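Local coordinates for peptidase M16 inactive domain family protein (Pseudomonas fluorescens, PDB 3GWB), which belongs to the M16 metallopeptidase family and may have hydrolase activity, though its own activity is not established, at residues L129-Q143 against D170-L184. Sequence-based numbering, arbitrary orientation.
Sequences LARIKNQMLAGFEYQ and DGDAKSIPPITLAQL
Asp172 CA makes a CH-pi contact over one face of the Phe140 ring, 3.7 Å from its centroid, and Ala173 N shares that face. Met136 O lies against the opposite face, while Ile176 CG1 and the buried Asp170 O, which has no hydrogen-bond partner, sit at the edge, in plane. The Asp170 carboxylate stands nearly perpendicular to the ring (84°). Gln143 NE2 donates a hydrogen bond to Asp170 OD2 (3.3 Å), approaching from above the carboxylate plane, and a water bridges Asp170 OD1 and Gln143 OE1. Lys133 runs straight alongside Ile176 CG2, and its NZ donates hydrogen bonds to Ile179 O (2.5 Å, on a lone pair) and Pro177 O (2.7 Å, above the carbonyl plane), with a weak one to Ile176 O of this type I turn. A methionine in its place would probably leave the Ile179 and Pro177 carbonyls without their shared donor. Leu129, its CG anti to the backbone N (chi1 -179°), places CD2 tightly against Leu181 CD2 (3.4 Å) and meets Leu184 tip to tip. The loop runs along helix 126-143 and enters helix 181-191 through the Thr180-Gln183 capping box; helix 55-62 packs on Leu129, Met136 and Leu184, and Tyr297 of the second subunit on Leu137.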
loop_
_atom_site.group_PDB
_atom_site.type_symbol
_atom_site.label_atom_id
_atom_site.label_comp_id
_atom_site.label_asym_id
_atom_site.label_seq_id
_atom_site.Cartn_x
_atom_site.Cartn_y
_atom_site.Cartn_z
ATOM N N LEU A 129 -5.749 4.697 -20.773
ATOM C CA LEU A 129 -4.387 4.382 -21.196
ATOM C C LEU A 129 -3.472 5.596 -21.024
ATOM O O LEU A 129 -2.301 5.461 -20.680
ATOM C CB LEU A 129 -4.374 3.937 -22.663
ATOM C CG LEU A 129 -3.018 3.552 -23.269
ATOM C CD1 LEU A 129 -2.445 2.338 -22.543
ATOM C CD2 LEU A 129 -3.190 3.264 -24.753
ATOM N N ALA A 130 -4.015 6.782 -21.276
ATOM C CA ALA A 130 -3.249 8.009 -21.145
ATOM C C ALA A 130 -2.985 8.258 -19.664
ATOM O O ALA A 130 -1.892 8.662 -19.279
ATOM C CB ALA A 130 -4.027 9.171 -21.753
ATOM N N ARG A 131 -3.988 7.999 -18.833
ATOM C CA ARG A 131 -3.847 8.205 -17.397
ATOM C C ARG A 131 -2.813 7.250 -16.802
ATOM O O ARG A 131 -1.995 7.651 -15.976
ATOM C CB ARG A 131 -5.189 7.996 -16.697
ATOM C CG ARG A 131 -5.234 8.560 -15.295
ATOM C CD ARG A 131 -6.469 8.098 -14.538
ATOM N NE ARG A 131 -6.322 6.735 -14.032
ATOM C CZ ARG A 131 -7.069 5.701 -14.413
ATOM N NH1 ARG A 131 -8.032 5.863 -15.318
ATOM N NH2 ARG A 131 -6.856 4.502 -13.880
ATOM N N ILE A 132 -2.858 5.989 -17.225
ATOM C CA ILE A 132 -1.925 4.983 -16.726
ATOM C C ILE A 132 -0.501 5.256 -17.191
ATOM O O ILE A 132 0.438 5.158 -16.398
ATOM C CB ILE A 132 -2.332 3.557 -17.176
ATOM C CG1 ILE A 132 -3.764 3.263 -16.729
ATOM C CG2 ILE A 132 -1.396 2.522 -16.561
ATOM C CD1 ILE A 132 -3.980 3.393 -15.245
ATOM N N LYS A 133 -0.336 5.592 -18.471
ATOM C CA LYS A 133 0.994 5.890 -18.997
ATOM C C LYS A 133 1.585 7.079 -18.256
ATOM O O LYS A 133 2.781 7.101 -17.973
ATOM C CB LYS A 133 0.951 6.226 -20.488
ATOM C CG LYS A 133 0.601 5.063 -21.398
ATOM C CD LYS A 133 0.888 5.434 -22.845
ATOM C CE LYS A 133 0.559 4.303 -23.797
ATOM N NZ LYS A 133 0.953 4.642 -25.189
ATOM N N ASN A 134 0.743 8.065 -17.951
ATOM C CA ASN A 134 1.185 9.268 -17.242
ATOM C C ASN A 134 1.714 8.921 -15.852
ATOM O O ASN A 134 2.734 9.458 -15.420
ATOM C CB ASN A 134 0.036 10.273 -17.114
ATOM C CG ASN A 134 0.496 11.622 -16.575
ATOM O OD1 ASN A 134 1.121 12.408 -17.288
ATOM N ND2 ASN A 134 0.202 11.888 -15.307
ATOM N N GLN A 135 1.028 8.026 -15.147
ATOM C CA GLN A 135 1.486 7.650 -13.819
ATOM C C GLN A 135 2.679 6.697 -13.876
ATOM O O GLN A 135 3.481 6.651 -12.942
ATOM C CB GLN A 135 0.338 7.066 -12.987
ATOM C CG GLN A 135 -0.532 6.049 -13.680
ATOM C CD GLN A 135 -1.748 5.673 -12.841
ATOM O OE1 GLN A 135 -2.613 6.510 -12.566
ATOM N NE2 GLN A 135 -1.813 4.412 -12.427
HETATM N N MSE A 136 2.813 5.954 -14.972
HETATM C CA MSE A 136 3.954 5.051 -15.126
HETATM C C MSE A 136 5.182 5.903 -15.451
HETATM O O MSE A 136 6.283 5.636 -14.973
HETATM C CB MSE A 136 3.715 4.037 -16.251
HETATM C CG MSE A 136 2.723 2.926 -15.903
HETATM SE SE MSE A 136 2.407 1.786 -17.288
HETATM C CE MSE A 136 3.712 0.555 -17.066
ATOM N N LEU A 137 4.986 6.929 -16.275
ATOM C CA LEU A 137 6.082 7.824 -16.633
ATOM C C LEU A 137 6.530 8.566 -15.382
ATOM O O LEU A 137 7.722 8.769 -15.161
ATOM C CB LEU A 137 5.633 8.822 -17.701
ATOM C CG LEU A 137 5.368 8.234 -19.086
ATOM C CD1 LEU A 137 4.883 9.328 -20.021
ATOM C CD2 LEU A 137 6.637 7.600 -19.621
ATOM N N ALA A 138 5.569 8.979 -14.563
ATOM C CA ALA A 138 5.891 9.679 -13.325
ATOM C C ALA A 138 6.662 8.713 -12.431
ATOM O O ALA A 138 7.600 9.103 -11.726
ATOM C CB ALA A 138 4.617 10.132 -12.629
ATOM N N GLY A 139 6.258 7.446 -12.471
ATOM C CA GLY A 139 6.922 6.429 -11.674
ATOM C C GLY A 139 8.396 6.291 -12.008
ATOM O O GLY A 139 9.220 6.134 -11.110
ATOM N N PHE A 140 8.739 6.342 -13.293
ATOM C CA PHE A 140 10.137 6.220 -13.703
ATOM C C PHE A 140 10.977 7.355 -13.133
ATOM O O PHE A 140 12.145 7.165 -12.795
ATOM C CB PHE A 140 10.263 6.222 -15.226
ATOM C CG PHE A 140 9.585 5.062 -15.896
ATOM C CD1 PHE A 140 9.794 3.762 -15.441
ATOM C CD2 PHE A 140 8.729 5.269 -16.971
ATOM C CE1 PHE A 140 9.175 2.684 -16.059
ATOM C CE2 PHE A 140 8.103 4.192 -17.600
ATOM C CZ PHE A 140 8.321 2.899 -17.135
ATOM N N GLU A 141 10.380 8.540 -13.039
ATOM C CA GLU A 141 11.073 9.704 -12.503
ATOM C C GLU A 141 11.351 9.518 -11.017
ATOM O O GLU A 141 12.459 9.774 -10.550
ATOM C CB GLU A 141 10.233 10.963 -12.721
ATOM C CG GLU A 141 10.023 11.303 -14.185
ATOM C CD GLU A 141 11.331 11.542 -14.913
ATOM O OE1 GLU A 141 12.004 12.552 -14.617
ATOM O OE2 GLU A 141 11.696 10.717 -15.777
ATOM N N TYR A 142 10.341 9.070 -10.277
ATOM C CA TYR A 142 10.489 8.838 -8.846
ATOM C C TYR A 142 11.559 7.782 -8.598
ATOM O O TYR A 142 12.368 7.909 -7.680
ATOM C CB TYR A 142 9.165 8.358 -8.243
ATOM C CG TYR A 142 8.071 9.405 -8.203
ATOM C CD1 TYR A 142 8.205 10.551 -7.422
ATOM C CD2 TYR A 142 6.891 9.236 -8.926
ATOM C CE1 TYR A 142 7.189 11.505 -7.357
ATOM C CE2 TYR A 142 5.868 10.182 -8.874
ATOM C CZ TYR A 142 6.023 11.314 -8.086
ATOM O OH TYR A 142 5.012 12.248 -8.021
ATOM N N GLN A 143 11.555 6.748 -9.433
ATOM C CA GLN A 143 12.500 5.637 -9.328
ATOM C C GLN A 143 13.976 6.016 -9.315
ATOM O O GLN A 143 14.763 5.413 -8.582
ATOM C CB GLN A 143 12.265 4.641 -10.467
ATOM C CG GLN A 143 11.318 3.511 -10.133
ATOM C CD GLN A 143 11.013 2.651 -11.343
ATOM O OE1 GLN A 143 11.882 2.423 -12.183
ATOM N NE2 GLN A 143 9.782 2.163 -11.432
ATOM N N ASP A 170 7.726 -2.999 -15.578
ATOM C CA ASP A 170 6.971 -1.823 -15.996
ATOM C C ASP A 170 7.550 -1.134 -17.230
ATOM O O ASP A 170 7.087 -0.063 -17.621
ATOM C CB ASP A 170 6.877 -0.814 -14.850
ATOM C CG ASP A 170 8.231 -0.528 -14.205
ATOM O OD1 ASP A 170 9.253 -0.495 -14.924
ATOM O OD2 ASP A 170 8.267 -0.325 -12.974
ATOM N N GLY A 171 8.554 -1.749 -17.845
ATOM C CA GLY A 171 9.165 -1.151 -19.020
ATOM C C GLY A 171 9.933 0.098 -18.633
ATOM O O GLY A 171 10.412 0.196 -17.506
ATOM N N ASP A 172 10.060 1.051 -19.553
ATOM C CA ASP A 172 10.774 2.290 -19.256
ATOM C C ASP A 172 10.190 3.491 -19.995
ATOM O O ASP A 172 9.265 3.351 -20.794
ATOM C CB ASP A 172 12.258 2.150 -19.593
ATOM C CG ASP A 172 12.503 1.929 -21.071
ATOM O OD1 ASP A 172 11.950 2.692 -21.890
ATOM O OD2 ASP A 172 13.255 0.996 -21.417
ATOM N N ALA A 173 10.750 4.669 -19.733
ATOM C CA ALA A 173 10.278 5.912 -20.345
ATOM C C ALA A 173 10.264 5.905 -21.868
ATOM O O ALA A 173 9.469 6.613 -22.486
ATOM C CB ALA A 173 11.117 7.090 -19.852
ATOM N N LYS A 174 11.132 5.114 -22.481
ATOM C CA LYS A 174 11.176 5.076 -23.937
ATOM C C LYS A 174 10.261 4.024 -24.551
ATOM O O LYS A 174 9.820 4.170 -25.692
ATOM C CB LYS A 174 12.614 4.854 -24.419
ATOM C CG LYS A 174 13.532 6.040 -24.126
ATOM C CD LYS A 174 14.922 5.881 -24.744
ATOM C CE LYS A 174 15.728 4.783 -24.067
ATOM N NZ LYS A 174 17.142 4.776 -24.546
ATOM N N SER A 175 9.955 2.985 -23.781
ATOM C CA SER A 175 9.121 1.891 -24.264
ATOM C C SER A 175 7.617 2.047 -24.020
ATOM O O SER A 175 6.809 1.437 -24.725
ATOM C CB SER A 175 9.613 0.579 -23.641
ATOM O OG SER A 175 9.002 -0.543 -24.251
ATOM N N ILE A 176 7.238 2.866 -23.042
ATOM C CA ILE A 176 5.823 3.050 -22.710
ATOM C C ILE A 176 5.011 3.950 -23.646
ATOM O O ILE A 176 3.915 3.580 -24.070
ATOM C CB ILE A 176 5.663 3.567 -21.250
ATOM C CG1 ILE A 176 6.199 2.522 -20.267
ATOM C CG2 ILE A 176 4.210 3.860 -20.940
ATOM C CD1 ILE A 176 5.511 1.187 -20.363
ATOM N N PRO A 177 5.534 5.142 -23.987
ATOM C CA PRO A 177 4.788 6.038 -24.876
ATOM C C PRO A 177 4.255 5.401 -26.160
ATOM O O PRO A 177 3.079 5.552 -26.484
ATOM C CB PRO A 177 5.787 7.159 -25.152
ATOM C CG PRO A 177 6.562 7.227 -23.883
ATOM C CD PRO A 177 6.806 5.763 -23.571
ATOM N N PRO A 178 5.105 4.671 -26.897
ATOM C CA PRO A 178 4.719 4.014 -28.152
ATOM C C PRO A 178 3.615 2.948 -28.092
ATOM O O PRO A 178 2.919 2.730 -29.087
ATOM C CB PRO A 178 6.039 3.425 -28.652
ATOM C CG PRO A 178 7.064 4.337 -28.067
ATOM C CD PRO A 178 6.550 4.515 -26.668
ATOM N N ILE A 179 3.451 2.286 -26.948
ATOM C CA ILE A 179 2.429 1.232 -26.827
ATOM C C ILE A 179 1.029 1.698 -27.229
ATOM O O ILE A 179 0.482 2.626 -26.645
ATOM C CB ILE A 179 2.362 0.668 -25.389
ATOM C CG1 ILE A 179 3.727 0.108 -24.984
ATOM C CG2 ILE A 179 1.308 -0.436 -25.305
ATOM C CD1 ILE A 179 4.273 -0.915 -25.937
ATOM N N THR A 180 0.445 1.027 -28.215
ATOM C CA THR A 180 -0.880 1.390 -28.702
ATOM C C THR A 180 -1.976 0.429 -28.251
ATOM O O THR A 180 -1.706 -0.650 -27.714
ATOM C CB THR A 180 -0.900 1.416 -30.224
ATOM O OG1 THR A 180 -0.762 0.078 -30.709
ATOM C CG2 THR A 180 0.258 2.266 -30.762
ATOM N N LEU A 181 -3.221 0.833 -28.478
ATOM C CA LEU A 181 -4.363 0.007 -28.115
ATOM C C LEU A 181 -4.316 -1.299 -28.905
ATOM O O LEU A 181 -4.699 -2.351 -28.397
ATOM C CB LEU A 181 -5.665 0.755 -28.404
ATOM C CG LEU A 181 -5.866 2.043 -27.591
ATOM C CD1 LEU A 181 -7.169 2.719 -28.004
ATOM C CD2 LEU A 181 -5.889 1.719 -26.105
ATOM N N ALA A 182 -3.831 -1.224 -30.142
ATOM C CA ALA A 182 -3.725 -2.402 -31.000
ATOM C C ALA A 182 -2.809 -3.443 -30.371
ATOM O O ALA A 182 -3.072 -4.640 -30.449
ATOM C CB ALA A 182 -3.192 -2.012 -32.373
ATOM N N GLN A 183 -1.725 -2.983 -29.759
ATOM C CA GLN A 183 -0.779 -3.882 -29.115
ATOM C C GLN A 183 -1.367 -4.509 -27.856
ATOM O O GLN A 183 -1.142 -5.688 -27.570
ATOM C CB GLN A 183 0.497 -3.129 -28.757
ATOM C CG GLN A 183 1.340 -2.727 -29.957
ATOM C CD GLN A 183 2.548 -1.911 -29.548
ATOM O OE1 GLN A 183 2.429 -0.737 -29.212
ATOM N NE2 GLN A 183 3.714 -2.539 -29.555
ATOM N N LEU A 184 -2.107 -3.715 -27.094
ATOM C CA LEU A 184 -2.711 -4.220 -25.875
ATOM C C LEU A 184 -3.740 -5.281 -26.239
ATOM O O LEU A 184 -3.844 -6.314 -25.573
ATOM C CB LEU A 184 -3.397 -3.093 -25.100
ATOM C CG LEU A 184 -2.509 -1.970 -24.554
ATOM C CD1 LEU A 184 -3.355 -1.053 -23.665
ATOM C CD2 LEU A 184 -1.349 -2.553 -23.758
HETATM O O HOH W 1 11.545 0.223 -13.434
#